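Local coordinates for protein endonuclease III (Geobacillus stearothermophilus, PDB 1ORN) that probably excises oxidised pyrimidines from DNA and cuts the resulting abasic strand, as a [4Fe-4S] base-excision repair glycosylase of the HhH-GPD superfamily, at residues C[75-80]-C[84-89]; C[110-115]-C[121-126]; C[128-131]-C[135-138]. All blocks are in the same frame, centred on the assembly; numbering follows the deposited sequence.

In the fold
The centre of contact 1 lies furthest out, about 20 Å from the centre of the chain, against about 12 and 11 Å for those of contacts 2 and 3. All three are largely buried, and one DNA strand (chain A) lies against contact 1. The two inner contacts share helix 123-134 and touch through Leu115 and Val130, their centres about 9 Å apart. Contact 2 uses the start of that helix, where backbone groups help hold the other strand's phosphate and a sodium ion, and separately sets one arginine over another; contact 3 closes its far end with backbone bonds and small apolar side chains. No hydrogen bond crosses contacts 1 or 2, whose polar groups turn largely to DNA or nearby residues.

Contact 1 (C[75-80]-C[84-89]); sequences ELEQDI and GLYRNK. With nucleotides of chain A.
A tight interhelical turn joins helix 73-79 to helix 86-103, and Tyr86 fills its angle against Glu77 and Ile80. The ring reaches Glu77 edge-on, Tyr86 CD2 lying 4.0 Å from Glu77 CB. Behind it, Tyr86 CB rests 4.0 Å from Ile80 CG1, while Ile80 CD1 reaches on to Lys89 CB. With chi1 at 66°, the tyrosine's CG sits between its own N and carbonyl carbon, and the ring lies under Arg87, whose CG sits over the rim of one face. Arg87 runs out extended over that ring and delivers NH1 to OP2 of DG6 of chain A at 2.9 Å, the oxygen meeting the edge of the guanidinium. Glu77 passes this arginine without a salt bridge: OE1 stays 4.1 Å from Arg87 CG, and the two flat groups stand nearly perpendicular. OP1 of DG6 of chain A takes a bond from Asn88 N (2.9 Å) and a weak one from Arg87 N, at a helix start whose dipole would probably favour it. Just before the helix, Leu85 N donates to O4' of DG6 of chain A at 2.7 Å. Leu85 CG lies 3.7 Å from C4 of DG6 of chain A, consistent with the estranged-guanine pocket of an HhH-GPD glycosylase.

Contact 2 (C[110-115]-C[121-126]); sequences RDRDEL and VGRKTA. With NA (sodium ion), chain E; nucleotides of chain B.
Arg112 bends over Ala126 and ends beside Arg123. From CB the chain heads away from its N (chi1 -157°) and sets CG 3.8 Å from Ala126 CB. It turns at chi2 to bring CD 3.5 Å from Ala126 CB, and again at chi3 to carry NE to Asp113 OD1 at 3.0 Å; NH2 joins it on the same oxygen, gripping the aspartate side-on in the guanidinium plane. NH1 turns the other way, bonding to Asn127 OD1 and hanging over one face of the Arg123 guanidinium, 3.7 Å from Arg123 NH2. The two guanidinium planes lie 38° apart, and Asp113 and Glu165, which pairs with Arg123, probably offset the charge. This is the helix-hairpin-helix motif, helices 112-115 and 123-134 joined by the hairpin. Carbonyl oxygens of Val121, Met116 and Leu118 bind the sodium ion there, Val121 O at 2.5 Å. At the start of the second helix, OP1 of DT9 of chain B is held by three donors: Gly122 N, Thr125 N and Thr125 OG1, the last at 2.7 Å. Lys124 reaches away from this phosphate, and its NZ carries the covalent link of the trapped intermediate. Leu115 CB packs 3.9 Å from Ala126 CB, and Val121 CG1 abuts Leu115 O.

Contact 3 (C[128-131]-C[135-138]); sequences VVVS and GVPA
The carbonyl oxygen of Val130 receives Val136 N at 2.9 Å, a fairly straight bond (157° at the hydrogen) that approaches from above the carbonyl plane, 36° out of it. Gly135 N passes close to the same oxygen at too poor an angle to bond and instead donates weakly to Ser131 O, 3.1 Å away. Thus the chain doubles back across the last turn of helix 123-134, and Gly135 makes the reversal with positive phi. Val136 O then comes up against Ser131, whose CA offers a C-H...O contact. The hydroxyl of Ser131 is engaged with Ser178 OG outside the turn. The two valines also meet, Val136 CB standing 3.9 Å from Val130 CB. Chi1 of Val130 (-58°) places CG2 between its backbone N and carbonyl carbon, where it meets Ala138 CB at 4.0 Å; the other branch, CG1, faces Arg112 and Leu115. Ala138 O is buried here with no polar partner in the model. Segment 135-138 thus lies back along the helix it has just left, held by backbone bonds and apolar packing, as is characteristic of a helix C-terminus ended by a glycine with left-handed backbone angles.

Contact 1 (C[75-80]-C[84-89])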
loop_
_atom_site.group_PDB
_atom_site.type_symbol
_atom_site.label_atom_id
_atom_site.label_comp_id
_atom_site.label_asym_id
_atom_site.label_seq_id
_atom_site.Cartn_x
_atom_site.Cartn_y
_atom_site.Cartn_z
ATOM N N GLU C 75 7.876 -20.152 -16.385
ATOM C CA GLU C 75 7.335 -20.940 -15.287
ATOM C C GLU C 75 6.806 -20.050 -14.167
ATOM O O GLU C 75 5.719 -20.290 -13.636
ATOM C CB GLU C 75 8.405 -21.888 -14.736
ATOM C CG GLU C 75 7.911 -22.818 -13.628
ATOM C CD GLU C 75 8.959 -23.832 -13.199
ATOM O OE1 GLU C 75 8.696 -24.597 -12.245
ATOM O OE2 GLU C 75 10.045 -23.866 -13.817
ATOM N N LEU C 76 7.577 -19.031 -13.803
ATOM C CA LEU C 76 7.152 -18.121 -12.746
ATOM C C LEU C 76 5.913 -17.349 -13.209
ATOM O O LEU C 76 5.007 -17.073 -12.418
ATOM C CB LEU C 76 8.286 -17.152 -12.384
ATOM C CG LEU C 76 7.960 -16.123 -11.293
ATOM C CD1 LEU C 76 7.589 -16.841 -9.992
ATOM C CD2 LEU C 76 9.153 -15.208 -11.072
ATOM N N GLU C 77 5.871 -17.008 -14.493
ATOM C CA GLU C 77 4.728 -16.284 -15.044
ATOM C C GLU C 77 3.435 -17.039 -14.761
ATOM O O GLU C 77 2.445 -16.456 -14.324
ATOM C CB GLU C 77 4.879 -16.091 -16.556
ATOM C CG GLU C 77 5.886 -15.023 -16.969
ATOM C CD GLU C 77 5.894 -14.774 -18.476
ATOM O OE1 GLU C 77 6.657 -13.897 -18.935
ATOM O OE2 GLU C 77 5.134 -15.452 -19.203
ATOM N N GLN C 78 3.444 -18.344 -15.011
ATOM C CA GLN C 78 2.259 -19.158 -14.772
ATOM C C GLN C 78 1.907 -19.236 -13.292
ATOM O O GLN C 78 0.731 -19.212 -12.924
ATOM C CB GLN C 78 2.457 -20.571 -15.333
ATOM C CG GLN C 78 2.382 -20.640 -16.849
ATOM C CD GLN C 78 1.133 -19.966 -17.394
ATOM O OE1 GLN C 78 0.011 -20.298 -17.002
ATOM N NE2 GLN C 78 1.322 -19.009 -18.298
ATOM N N ASP C 79 2.928 -19.319 -12.446
ATOM C CA ASP C 79 2.720 -19.408 -11.005
ATOM C C ASP C 79 2.009 -18.189 -10.412
ATOM O O ASP C 79 1.345 -18.304 -9.382
ATOM C CB ASP C 79 4.062 -19.626 -10.300
ATOM C CG ASP C 79 4.559 -21.055 -10.427
ATOM O OD1 ASP C 79 5.750 -21.305 -10.147
ATOM O OD2 ASP C 79 3.750 -21.932 -10.797
ATOM N N ILE C 80 2.145 -17.031 -11.058
ATOM C CA ILE C 80 1.506 -15.803 -10.575
ATOM C C ILE C 80 0.525 -15.229 -11.593
ATOM O O ILE C 80 0.093 -14.084 -11.473
ATOM C CB ILE C 80 2.546 -14.696 -10.262
ATOM C CG1 ILE C 80 3.237 -14.242 -11.550
ATOM C CG2 ILE C 80 3.558 -15.200 -9.252
ATOM C CD1 ILE C 80 4.162 -13.047 -11.369
ATOM N N GLY C 84 -2.418 -10.977 -12.500
ATOM C CA GLY C 84 -2.577 -10.013 -13.573
ATOM C C GLY C 84 -1.233 -9.318 -13.699
ATOM O O GLY C 84 -0.390 -9.474 -12.810
ATOM N N LEU C 85 -1.015 -8.561 -14.773
ATOM C CA LEU C 85 0.263 -7.871 -14.976
ATOM C C LEU C 85 1.394 -8.851 -14.665
ATOM O O LEU C 85 2.489 -8.449 -14.252
ATOM C CB LEU C 85 0.370 -6.653 -14.039
ATOM C CG LEU C 85 -0.760 -5.613 -14.084
ATOM C CD1 LEU C 85 -0.438 -4.451 -13.149
ATOM C CD2 LEU C 85 -0.928 -5.097 -15.506
ATOM N N TYR C 86 1.124 -10.136 -14.888
ATOM C CA TYR C 86 2.071 -11.203 -14.577
ATOM C C TYR C 86 3.358 -11.288 -15.379
ATOM O O TYR C 86 4.353 -11.828 -14.889
ATOM C CB TYR C 86 1.366 -12.562 -14.625
ATOM C CG TYR C 86 0.877 -12.965 -15.998
ATOM C CD1 TYR C 86 -0.313 -12.455 -16.516
ATOM C CD2 TYR C 86 1.610 -13.856 -16.780
ATOM C CE1 TYR C 86 -0.761 -12.825 -17.780
ATOM C CE2 TYR C 86 1.172 -14.232 -18.043
ATOM C CZ TYR C 86 -0.012 -13.715 -18.536
ATOM O OH TYR C 86 -0.453 -14.096 -19.782
ATOM N N ARG C 87 3.362 -10.775 -16.602
ATOM C CA ARG C 87 4.575 -10.835 -17.394
ATOM C C ARG C 87 5.596 -9.859 -16.831
ATOM O O ARG C 87 6.742 -10.225 -16.578
ATOM C CB ARG C 87 4.285 -10.517 -18.859
ATOM C CG ARG C 87 3.342 -11.505 -19.522
ATOM C CD ARG C 87 3.545 -11.506 -21.025
ATOM N NE ARG C 87 2.602 -12.385 -21.707
ATOM C CZ ARG C 87 1.311 -12.115 -21.866
ATOM N NH1 ARG C 87 0.801 -10.983 -21.393
ATOM N NH2 ARG C 87 0.529 -12.977 -22.502
ATOM N N ASN C 88 5.176 -8.618 -16.614
ATOM C CA ASN C 88 6.083 -7.622 -16.067
ATOM C C ASN C 88 6.477 -7.954 -14.630
ATOM O O ASN C 88 7.637 -7.803 -14.252
ATOM C CB ASN C 88 5.459 -6.225 -16.134
ATOM C CG ASN C 88 5.361 -5.695 -17.563
ATOM O OD1 ASN C 88 6.236 -5.954 -18.389
ATOM N ND2 ASN C 88 4.308 -4.942 -17.850
ATOM N N LYS C 89 5.527 -8.421 -13.829
ATOM C CA LYS C 89 5.840 -8.751 -12.442
ATOM C C LYS C 89 6.818 -9.917 -12.323
ATOM O O LYS C 89 7.780 -9.843 -11.555
ATOM C CB LYS C 89 4.548 -9.014 -11.655
ATOM C CG LYS C 89 3.773 -7.721 -11.396
ATOM C CD LYS C 89 2.431 -7.937 -10.710
ATOM C CE LYS C 89 1.805 -6.594 -10.355
ATOM N NZ LYS C 89 0.468 -6.738 -9.711
ATOM P P DG A 6 1.398 -8.021 -18.672
ATOM O OP1 DG A 6 2.469 -8.435 -17.722
ATOM O OP2 DG A 6 1.468 -8.454 -20.092
ATOM O "O5'" DG A 6 0.003 -8.490 -18.067
ATOM C "C5'" DG A 6 -1.172 -8.596 -18.875
ATOM C "C4'" DG A 6 -2.326 -9.072 -18.023
ATOM O "O4'" DG A 6 -2.584 -8.117 -16.965
ATOM C "C3'" DG A 6 -3.671 -9.287 -18.718
ATOM O "O3'" DG A 6 -4.322 -10.365 -18.042
ATOM C "C2'" DG A 6 -4.428 -8.014 -18.378
ATOM C "C1'" DG A 6 -3.968 -7.807 -16.947
ATOM N N9 DG A 6 -4.125 -6.464 -16.398
ATOM C C8 DG A 6 -4.101 -5.276 -17.085
ATOM N N7 DG A 6 -4.254 -4.233 -16.312
ATOM C C5 DG A 6 -4.390 -4.767 -15.037
ATOM C C6 DG A 6 -4.573 -4.121 -13.788
ATOM O O6 DG A 6 -4.651 -2.911 -13.553
ATOM N N1 DG A 6 -4.668 -5.040 -12.744
ATOM C C2 DG A 6 -4.591 -6.408 -12.886
ATOM N N2 DG A 6 -4.716 -7.137 -11.755
ATOM N N3 DG A 6 -4.410 -7.019 -14.045
ATOM C C4 DG A 6 -4.319 -6.142 -15.073
ATOM P P DC A 5 -0.008 -3.976 -23.690
ATOM O OP1 DC A 5 0.704 -4.935 -24.571
ATOM O OP2 DC A 5 -1.467 -3.761 -23.860
ATOM O "O5'" DC A 5 0.270 -4.395 -22.179
ATOM C "C5'" DC A 5 1.605 -4.431 -21.685
ATOM C "C4'" DC A 5 1.607 -4.612 -20.185
ATOM O "O4'" DC A 5 1.228 -3.386 -19.510
ATOM C "C3'" DC A 5 0.663 -5.699 -19.658
ATOM O "O3'" DC A 5 1.330 -6.419 -18.621
ATOM C "C2'" DC A 5 -0.469 -4.897 -19.039
ATOM C "C1'" DC A 5 0.316 -3.730 -18.483
ATOM N N1 DC A 5 -0.439 -2.530 -18.088
ATOM C C2 DC A 5 -0.083 -1.897 -16.892
ATOM O O2 DC A 5 0.879 -2.339 -16.245
ATOM N N3 DC A 5 -0.787 -0.825 -16.474
ATOM C C4 DC A 5 -1.803 -0.366 -17.205
ATOM N N4 DC A 5 -2.473 0.690 -16.738
ATOM C C5 DC A 5 -2.176 -0.974 -18.445
ATOM C C6 DC A 5 -1.470 -2.044 -18.846
ATOM P P DT A 7 -5.015 -11.548 -18.877
ATOM O OP1 DT A 7 -3.959 -12.211 -19.687
ATOM O OP2 DT A 7 -6.226 -11.007 -19.547
ATOM O "O5'" DT A 7 -5.475 -12.547 -17.728
ATOM C "C5'" DT A 7 -4.536 -12.998 -16.757
ATOM C "C4'" DT A 7 -5.123 -12.914 -15.366
ATOM O "O4'" DT A 7 -5.277 -11.533 -14.946
ATOM C "C3'" DT A 7 -6.489 -13.576 -15.185
ATOM O "O3'" DT A 7 -6.463 -14.385 -14.009
ATOM C "C2'" DT A 7 -7.442 -12.402 -15.018
ATOM C "C1'" DT A 7 -6.557 -11.351 -14.363
ATOM N N1 DT A 7 -6.969 -9.945 -14.587
ATOM C C2 DT A 7 -7.141 -9.125 -13.484
ATOM O O2 DT A 7 -6.983 -9.507 -12.336
ATOM N N3 DT A 7 -7.508 -7.832 -13.781
ATOM C C4 DT A 7 -7.714 -7.288 -15.034
ATOM O O4 DT A 7 -8.024 -6.104 -15.146
ATOM C C5 DT A 7 -7.532 -8.205 -16.140
ATOM C C7 DT A 7 -7.756 -7.712 -17.534
ATOM C C6 DT A 7 -7.171 -9.467 -15.865
#

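Contact 2 (C[110-115]-C[121-126])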
loop_
_atom_site.group_PDB
_atom_site.type_symbol
_atom_site.label_atom_id
_atom_site.label_comp_id
_atom_site.label_asym_id
_atom_site.label_seq_id
_atom_site.Cartn_x
_atom_site.Cartn_y
_atom_site.Cartn_z
ATOM N N ARG C 110 16.852 -2.391 4.399
ATOM C CA ARG C 110 15.926 -1.679 5.268
ATOM C C ARG C 110 15.761 -0.207 4.913
ATOM O O ARG C 110 14.971 0.505 5.531
ATOM C CB ARG C 110 16.376 -1.825 6.726
ATOM C CG ARG C 110 16.447 -3.279 7.169
ATOM C CD ARG C 110 16.674 -3.436 8.669
ATOM N NE ARG C 110 16.605 -4.843 9.061
ATOM C CZ ARG C 110 16.655 -5.279 10.315
ATOM N NH1 ARG C 110 16.777 -4.420 11.318
ATOM N NH2 ARG C 110 16.577 -6.579 10.569
ATOM N N ASP C 111 16.503 0.242 3.908
ATOM C CA ASP C 111 16.429 1.632 3.472
ATOM C C ASP C 111 15.399 1.798 2.355
ATOM O O ASP C 111 15.407 1.056 1.377
ATOM C CB ASP C 111 17.796 2.095 2.979
ATOM C CG ASP C 111 17.773 3.514 2.475
ATOM O OD1 ASP C 111 17.598 4.432 3.302
ATOM O OD2 ASP C 111 17.920 3.711 1.250
ATOM N N ARG C 112 14.527 2.790 2.500
ATOM C CA ARG C 112 13.473 3.056 1.525
ATOM C C ARG C 112 14.035 3.385 0.131
ATOM O O ARG C 112 13.607 2.812 -0.874
ATOM C CB ARG C 112 12.596 4.198 2.055
ATOM C CG ARG C 112 11.185 4.252 1.491
ATOM C CD ARG C 112 11.180 4.869 0.116
ATOM N NE ARG C 112 11.803 6.188 0.128
ATOM C CZ ARG C 112 11.313 7.252 0.759
ATOM N NH1 ARG C 112 10.177 7.168 1.440
ATOM N NH2 ARG C 112 11.967 8.406 0.712
ATOM N N ASP C 113 15.004 4.291 0.067
ATOM C CA ASP C 113 15.593 4.650 -1.218
ATOM C C ASP C 113 16.348 3.495 -1.858
ATOM O O ASP C 113 16.430 3.411 -3.084
ATOM C CB ASP C 113 16.512 5.866 -1.064
ATOM C CG ASP C 113 15.736 7.167 -0.963
ATOM O OD1 ASP C 113 14.502 7.111 -0.754
ATOM O OD2 ASP C 113 16.355 8.246 -1.087
ATOM N N GLU C 114 16.905 2.601 -1.047
ATOM C CA GLU C 114 17.608 1.454 -1.607
ATOM C C GLU C 114 16.574 0.481 -2.174
ATOM O O GLU C 114 16.786 -0.113 -3.225
ATOM C CB GLU C 114 18.457 0.744 -0.552
ATOM C CG GLU C 114 19.710 1.513 -0.119
ATOM C CD GLU C 114 20.577 1.948 -1.297
ATOM O OE1 GLU C 114 20.857 1.119 -2.191
ATOM O OE2 GLU C 114 20.986 3.127 -1.325
ATOM N N LEU C 115 15.449 0.324 -1.481
ATOM C CA LEU C 115 14.409 -0.580 -1.966
ATOM C C LEU C 115 13.895 -0.120 -3.330
ATOM O O LEU C 115 13.592 -0.938 -4.191
ATOM C CB LEU C 115 13.237 -0.644 -0.980
ATOM C CG LEU C 115 13.475 -1.439 0.306
ATOM C CD1 LEU C 115 12.368 -1.145 1.307
ATOM C CD2 LEU C 115 13.544 -2.926 -0.013
ATOM N N VAL C 121 9.602 -1.973 -7.754
ATOM C CA VAL C 121 9.402 -1.286 -6.486
ATOM C C VAL C 121 9.462 0.236 -6.621
ATOM O O VAL C 121 10.512 0.804 -6.931
ATOM C CB VAL C 121 10.476 -1.698 -5.441
ATOM C CG1 VAL C 121 10.211 -1.003 -4.104
ATOM C CG2 VAL C 121 10.506 -3.218 -5.278
ATOM N N GLY C 122 8.333 0.891 -6.374
ATOM C CA GLY C 122 8.287 2.339 -6.418
ATOM C C GLY C 122 8.179 2.872 -4.996
ATOM O O GLY C 122 8.363 2.130 -4.025
ATOM N N ARG C 123 7.840 4.146 -4.849
ATOM C CA ARG C 123 7.748 4.711 -3.515
ATOM C C ARG C 123 6.675 4.050 -2.634
ATOM O O ARG C 123 6.906 3.818 -1.451
ATOM C CB ARG C 123 7.533 6.227 -3.595
ATOM C CG ARG C 123 7.605 6.908 -2.235
ATOM C CD ARG C 123 8.045 8.366 -2.339
ATOM N NE ARG C 123 8.020 9.001 -1.027
ATOM C CZ ARG C 123 8.828 9.989 -0.653
ATOM N NH1 ARG C 123 9.743 10.468 -1.490
ATOM N NH2 ARG C 123 8.715 10.502 0.561
ATOM N N LYS C 124 5.510 3.735 -3.198
ATOM C CA LYS C 124 4.463 3.101 -2.398
ATOM C C LYS C 124 4.933 1.753 -1.851
ATOM O O LYS C 124 4.790 1.470 -0.661
ATOM C CB LYS C 124 3.190 2.918 -3.242
ATOM C CG LYS C 124 2.032 2.176 -2.554
ATOM C CD LYS C 124 2.043 0.677 -2.862
ATOM C CE LYS C 124 0.799 -0.019 -2.274
ATOM N NZ LYS C 124 0.711 -1.497 -2.533
ATOM N N THR C 125 5.490 0.926 -2.724
ATOM C CA THR C 125 5.955 -0.397 -2.329
ATOM C C THR C 125 7.042 -0.306 -1.268
ATOM O O THR C 125 6.985 -1.000 -0.247
ATOM C CB THR C 125 6.452 -1.174 -3.554
ATOM O OG1 THR C 125 5.347 -1.371 -4.452
ATOM C CG2 THR C 125 7.018 -2.535 -3.164
ATOM N N ALA C 126 8.021 0.563 -1.494
ATOM C CA ALA C 126 9.112 0.723 -0.536
ATOM C C ALA C 126 8.608 1.196 0.833
ATOM O O ALA C 126 9.071 0.715 1.866
ATOM C CB ALA C 126 10.159 1.697 -1.081
HETATM NA NA NA E . 12.299 0.582 -8.619
ATOM P P DT B 9 4.713 1.743 -6.603
ATOM O OP1 DT B 9 5.531 1.022 -5.603
ATOM O OP2 DT B 9 4.556 3.216 -6.521
ATOM O "O5'" DT B 9 5.263 1.378 -8.044
ATOM C "C5'" DT B 9 5.414 0.015 -8.404
ATOM C "C4'" DT B 9 5.937 -0.105 -9.814
ATOM O "O4'" DT B 9 4.881 0.196 -10.759
ATOM C "C3'" DT B 9 7.106 0.826 -10.137
ATOM O "O3'" DT B 9 8.234 0.044 -10.530
ATOM C "C2'" DT B 9 6.586 1.710 -11.269
ATOM C "C1'" DT B 9 5.432 0.908 -11.862
ATOM N N1 DT B 9 4.347 1.722 -12.467
ATOM C C2 DT B 9 3.868 1.367 -13.723
ATOM O O2 DT B 9 4.307 0.431 -14.362
ATOM N N3 DT B 9 2.856 2.166 -14.198
ATOM C C4 DT B 9 2.293 3.262 -13.570
ATOM O O4 DT B 9 1.385 3.887 -14.118
ATOM C C5 DT B 9 2.854 3.583 -12.270
ATOM C C7 DT B 9 2.324 4.764 -11.524
ATOM C C6 DT B 9 3.832 2.802 -11.794
ATOM P P DG B 8 -2.764 0.228 -5.705
ATOM O OP1 DG B 8 -3.198 1.644 -5.766
ATOM O OP2 DG B 8 -3.595 -0.823 -6.369
ATOM O "O5'" DG B 8 -1.294 0.111 -6.301
ATOM C "C5'" DG B 8 -0.339 1.156 -6.120
ATOM C "C4'" DG B 8 0.945 0.778 -6.817
ATOM O "O4'" DG B 8 0.675 0.501 -8.211
ATOM C "C3'" DG B 8 2.086 1.790 -6.796
ATOM O "O3'" DG B 8 3.279 1.024 -6.626
ATOM C "C2'" DG B 8 2.003 2.444 -8.170
ATOM C "C1'" DG B 8 1.472 1.323 -9.053
ATOM N N9 DG B 8 0.620 1.752 -10.159
ATOM C C8 DG B 8 -0.275 2.793 -10.170
ATOM N N7 DG B 8 -0.939 2.884 -11.293
ATOM C C5 DG B 8 -0.444 1.847 -12.073
ATOM C C6 DG B 8 -0.791 1.434 -13.394
ATOM O O6 DG B 8 -1.653 1.899 -14.147
ATOM N N1 DG B 8 -0.023 0.351 -13.810
ATOM C C2 DG B 8 0.946 -0.264 -13.053
ATOM N N2 DG B 8 1.587 -1.290 -13.633
ATOM N N3 DG B 8 1.265 0.100 -11.815
ATOM C C4 DG B 8 0.536 1.154 -11.395
HETATM O O HOH W 1 14.109 0.489 -10.083
HETATM O O HOH W 2 11.833 2.953 -9.503
#

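Contact 3 (C[128-131]-C[135-138])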
loop_
_atom_site.group_PDB
_atom_site.type_symbol
_atom_site.label_atom_id
_atom_site.label_comp_id
_atom_site.label_asym_id
_atom_site.label_seq_id
_atom_site.Cartn_x
_atom_site.Cartn_y
_atom_site.Cartn_z
ATOM N N VAL C 128 5.618 0.704 2.194
ATOM C CA VAL C 128 4.908 -0.367 2.892
ATOM C C VAL C 128 5.912 -1.304 3.539
ATOM O O VAL C 128 5.773 -1.666 4.712
ATOM C CB VAL C 128 4.016 -1.193 1.939
ATOM C CG1 VAL C 128 3.515 -2.447 2.651
ATOM C CG2 VAL C 128 2.849 -0.353 1.472
ATOM N N VAL C 129 6.933 -1.691 2.784
ATOM C CA VAL C 129 7.938 -2.603 3.298
ATOM C C VAL C 129 8.704 -2.061 4.510
ATOM O O VAL C 129 8.800 -2.749 5.531
ATOM C CB VAL C 129 8.934 -3.010 2.183
ATOM C CG1 VAL C 129 10.064 -3.879 2.760
ATOM C CG2 VAL C 129 8.186 -3.782 1.105
ATOM N N VAL C 130 9.234 -0.842 4.430
ATOM C CA VAL C 130 9.987 -0.330 5.575
ATOM C C VAL C 130 9.109 -0.135 6.803
ATOM O O VAL C 130 9.564 -0.316 7.937
ATOM C CB VAL C 130 10.719 1.003 5.252
ATOM C CG1 VAL C 130 11.657 0.794 4.079
ATOM C CG2 VAL C 130 9.722 2.114 4.966
ATOM N N SER C 131 7.846 0.203 6.575
ATOM C CA SER C 131 6.905 0.436 7.660
ATOM C C SER C 131 6.450 -0.845 8.339
ATOM O O SER C 131 6.547 -0.984 9.561
ATOM C CB SER C 131 5.679 1.180 7.131
ATOM O OG SER C 131 4.700 1.322 8.146
ATOM N N GLY C 135 9.363 -1.417 10.898
ATOM C CA GLY C 135 8.855 -0.402 11.802
ATOM C C GLY C 135 9.284 1.024 11.536
ATOM O O GLY C 135 9.176 1.875 12.418
ATOM N N VAL C 136 9.773 1.300 10.330
ATOM C CA VAL C 136 10.201 2.652 9.993
ATOM C C VAL C 136 8.974 3.477 9.635
ATOM O O VAL C 136 8.187 3.085 8.775
ATOM C CB VAL C 136 11.160 2.670 8.778
ATOM C CG1 VAL C 136 11.567 4.106 8.465
ATOM C CG2 VAL C 136 12.395 1.836 9.068
ATOM N N PRO C 137 8.790 4.629 10.293
ATOM C CA PRO C 137 7.620 5.446 9.969
ATOM C C PRO C 137 7.608 5.889 8.507
ATOM O O PRO C 137 8.605 6.380 7.976
ATOM C CB PRO C 137 7.733 6.618 10.945
ATOM C CG PRO C 137 9.203 6.704 11.213
ATOM C CD PRO C 137 9.604 5.263 11.342
ATOM N N ALA C 138 6.470 5.687 7.857
ATOM C CA ALA C 138 6.307 6.075 6.463
ATOM C C ALA C 138 4.831 6.007 6.131
ATOM O O ALA C 138 4.073 5.288 6.784
ATOM C CB ALA C 138 7.091 5.133 5.552
#